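Local coordinates for protein Cd1 (Flavonifractor plautii, PDB 7D39) that binds flavin mononucleotide in a flavodoxin-like domain and, as a gut bacterial ene-reductase, initiates the breakdown of flavones and flavonols, at residues K92-L97 / T151-D156. Sequence-based numbering, arbitrary orientation.
Sequences KGATGL and TRTQCD. With FMN (flavin mononucleotide), chain B.
Asp-156 reaches from the first turn of helix 153-162 to the backbone N-H of Ala-94, with 2.8 Å between Ala-94 N and Asp-156 OD2 and an N-H...O angle of 159°. The oxygen receives this nearly straight bond on its anti lone pair, the one facing away from OD1. A chi1 of -65° sets Asp-156 CG beside its own backbone N, on the side of the loop, and OD2 also comes 3.2 Å from Gly-93 CA. Beside this bond, Ala-94 CB packs against Asp-156 CB at 4.0 Å. Having no side chain, Gly-93 permits the close approach of the two segments: its CA lies 3.6 Å from Thr-153 CA, and Thr-153 CB packs against its carbonyl carbon. Thr-153 OG1, anti to its own backbone N (chi1 -173°), is hydrogen-bonded to Ser-143 at the end of strand 138-144, which ties the helix start to the parallel sheet. At the outer margin, the aliphatic part of Lys-92 runs beside Thr-151, pointing the same way, with Lys-92 CD 3.8 Å from Thr-151 OG1. Lys-92 also makes a cation-pi contact with Trp-149.

The same loop serves the cofactor, since Lys-92 N donates to FMN O4 over 2.9 Å. These loops follow strands 82-88 and 138-144, neighbours in the sheet, and the C-terminal ends of these strands carry the flavin site, as in other flavodoxin-like proteins. A carboxylate bonded to the amide two residues beyond the flavin-binding N-H would restrain that loop, consistent with holding the Lys-92 amide where its N-H, donating to O4, could polarise the flavin C4 carbonyl.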
loop_
_atom_site.group_PDB
_atom_site.type_symbol
_atom_site.label_atom_id
_atom_site.label_comp_id
_atom_site.label_asym_id
_atom_site.label_seq_id
_atom_site.Cartn_x
_atom_site.Cartn_y
_atom_site.Cartn_z
ATOM N N LYS A 92 15.653 4.810 -0.880
ATOM C CA LYS A 92 14.825 5.548 0.076
ATOM C C LYS A 92 13.351 5.274 -0.188
ATOM O O LYS A 92 12.536 6.207 -0.235
ATOM C CB LYS A 92 14.754 7.020 -0.307
ATOM C CG LYS A 92 16.049 7.754 -0.062
ATOM C CD LYS A 92 16.009 9.110 -0.717
ATOM C CE LYS A 92 17.369 9.763 -0.640
ATOM N NZ LYS A 92 17.455 10.999 -1.452
ATOM N N GLY A 93 12.992 4.012 -0.377
ATOM C CA GLY A 93 11.604 3.715 -0.638
ATOM C C GLY A 93 11.586 2.204 -0.609
ATOM O O GLY A 93 12.602 1.573 -0.311
ATOM N N ALA A 94 10.444 1.608 -0.928
ATOM C CA ALA A 94 10.363 0.158 -0.979
ATOM C C ALA A 94 10.940 -0.354 -2.301
ATOM O O ALA A 94 11.284 0.421 -3.195
ATOM C CB ALA A 94 8.923 -0.284 -0.788
ATOM N N THR A 95 11.053 -1.675 -2.423
ATOM C CA THR A 95 11.669 -2.253 -3.615
ATOM C C THR A 95 10.754 -2.117 -4.833
ATOM O O THR A 95 9.535 -1.961 -4.718
ATOM C CB THR A 95 12.009 -3.728 -3.417
ATOM O OG1 THR A 95 10.800 -4.479 -3.256
ATOM C CG2 THR A 95 12.950 -3.946 -2.194
ATOM N N GLY A 96 11.366 -2.187 -6.017
ATOM C CA GLY A 96 10.577 -2.172 -7.235
ATOM C C GLY A 96 9.457 -3.189 -7.191
ATOM O O GLY A 96 8.331 -2.909 -7.607
ATOM N N LEU A 97 9.750 -4.381 -6.665
ATOM C CA LEU A 97 8.744 -5.433 -6.590
ATOM C C LEU A 97 7.579 -5.029 -5.689
ATOM O O LEU A 97 6.417 -5.281 -6.014
ATOM C CB LEU A 97 9.388 -6.727 -6.086
ATOM C CG LEU A 97 8.387 -7.870 -5.921
ATOM C CD1 LEU A 97 7.688 -8.174 -7.244
ATOM C CD2 LEU A 97 9.073 -9.114 -5.372
ATOM N N THR A 151 13.617 7.908 3.574
ATOM C CA THR A 151 12.594 8.933 3.770
ATOM C C THR A 151 11.315 8.712 2.968
ATOM O O THR A 151 10.386 9.518 3.089
ATOM C CB THR A 151 13.154 10.312 3.422
ATOM O OG1 THR A 151 13.774 10.260 2.127
ATOM C CG2 THR A 151 14.173 10.733 4.437
ATOM N N ARG A 152 11.226 7.663 2.153
ATOM C CA ARG A 152 10.044 7.453 1.334
ATOM C C ARG A 152 9.380 6.101 1.541
ATOM O O ARG A 152 8.297 5.868 0.981
ATOM C CB ARG A 152 10.401 7.629 -0.143
ATOM C CG ARG A 152 11.120 8.930 -0.442
ATOM C CD ARG A 152 11.344 9.116 -1.931
ATOM N NE ARG A 152 10.123 9.545 -2.600
ATOM C CZ ARG A 152 9.843 9.336 -3.884
ATOM N NH1 ARG A 152 10.698 8.687 -4.659
ATOM N NH2 ARG A 152 8.697 9.786 -4.391
ATOM N N THR A 153 9.978 5.207 2.331
ATOM C CA THR A 153 9.516 3.825 2.325
ATOM C C THR A 153 8.206 3.671 3.083
ATOM O O THR A 153 7.345 2.887 2.677
ATOM C CB THR A 153 10.611 2.898 2.883
ATOM O OG1 THR A 153 10.214 1.533 2.723
ATOM C CG2 THR A 153 10.904 3.196 4.368
ATOM N N GLN A 154 8.017 4.429 4.159
ATOM C CA GLN A 154 6.780 4.330 4.928
ATOM C C GLN A 154 5.580 4.831 4.136
ATOM O O GLN A 154 4.464 4.324 4.306
ATOM C CB GLN A 154 6.913 5.122 6.223
ATOM C CG GLN A 154 7.812 4.499 7.240
ATOM C CD GLN A 154 8.109 5.426 8.394
ATOM O OE1 GLN A 154 8.667 6.512 8.214
ATOM N NE2 GLN A 154 7.717 5.007 9.595
ATOM N N CYS A 155 5.779 5.841 3.299
ATOM C CA CYS A 155 4.711 6.279 2.414
ATOM C C CYS A 155 4.445 5.236 1.333
ATOM O O CYS A 155 3.280 4.938 1.034
ATOM C CB CYS A 155 5.063 7.646 1.832
ATOM S SG CYS A 155 3.781 8.416 0.812
ATOM N N ASP A 156 5.502 4.630 0.763
ATOM C CA ASP A 156 5.285 3.519 -0.166
ATOM C C ASP A 156 4.466 2.431 0.502
ATOM O O ASP A 156 3.525 1.887 -0.094
ATOM C CB ASP A 156 6.605 2.922 -0.664
ATOM C CG ASP A 156 7.423 3.882 -1.491
ATOM O OD1 ASP A 156 6.896 4.916 -1.928
ATOM O OD2 ASP A 156 8.611 3.587 -1.723
HETATM N N1 FMN B . 19.427 0.916 2.136
HETATM C C2 FMN B . 19.048 2.083 2.636
HETATM O O2 FMN B . 19.120 2.088 3.868
HETATM N N3 FMN B . 18.654 3.120 1.847
HETATM C C4 FMN B . 18.617 2.940 0.507
HETATM O O4 FMN B . 18.289 3.770 -0.321
HETATM C C4A FMN B . 19.042 1.651 -0.059
HETATM N N5 FMN B . 19.046 1.405 -1.346
HETATM C C5A FMN B . 19.387 0.233 -1.880
HETATM C C6 FMN B . 19.373 -0.002 -3.243
HETATM C C7 FMN B . 19.737 -1.232 -3.774
HETATM C C7M FMN B . 19.729 -1.467 -5.262
HETATM C C8 FMN B . 20.179 -2.311 -2.857
HETATM C C8M FMN B . 20.600 -3.642 -3.417
HETATM C C9 FMN B . 20.201 -2.062 -1.495
HETATM C C9A FMN B . 19.814 -0.842 -0.979
HETATM N N10 FMN B . 19.862 -0.595 0.397
HETATM C C10 FMN B . 19.449 0.632 0.859
HETATM C "C1'" FMN B . 20.252 -1.683 1.286
HETATM C "C2'" FMN B . 19.087 -2.656 1.512
HETATM O "O2'" FMN B . 17.986 -2.059 2.169
HETATM C "C3'" FMN B . 19.580 -3.935 2.251
HETATM O "O3'" FMN B . 20.520 -4.634 1.482
HETATM C "C4'" FMN B . 18.414 -4.852 2.693
HETATM O "O4'" FMN B . 17.700 -4.322 3.796
HETATM C "C5'" FMN B . 18.924 -6.254 2.980
HETATM O "O5'" FMN B . 17.924 -7.116 3.403
HETATM P P FMN B . 17.814 -8.620 3.305
HETATM O O1P FMN B . 16.550 -9.001 3.732
HETATM O O2P FMN B . 17.982 -8.941 1.947
HETATM O O3P FMN B . 18.816 -9.041 4.232
#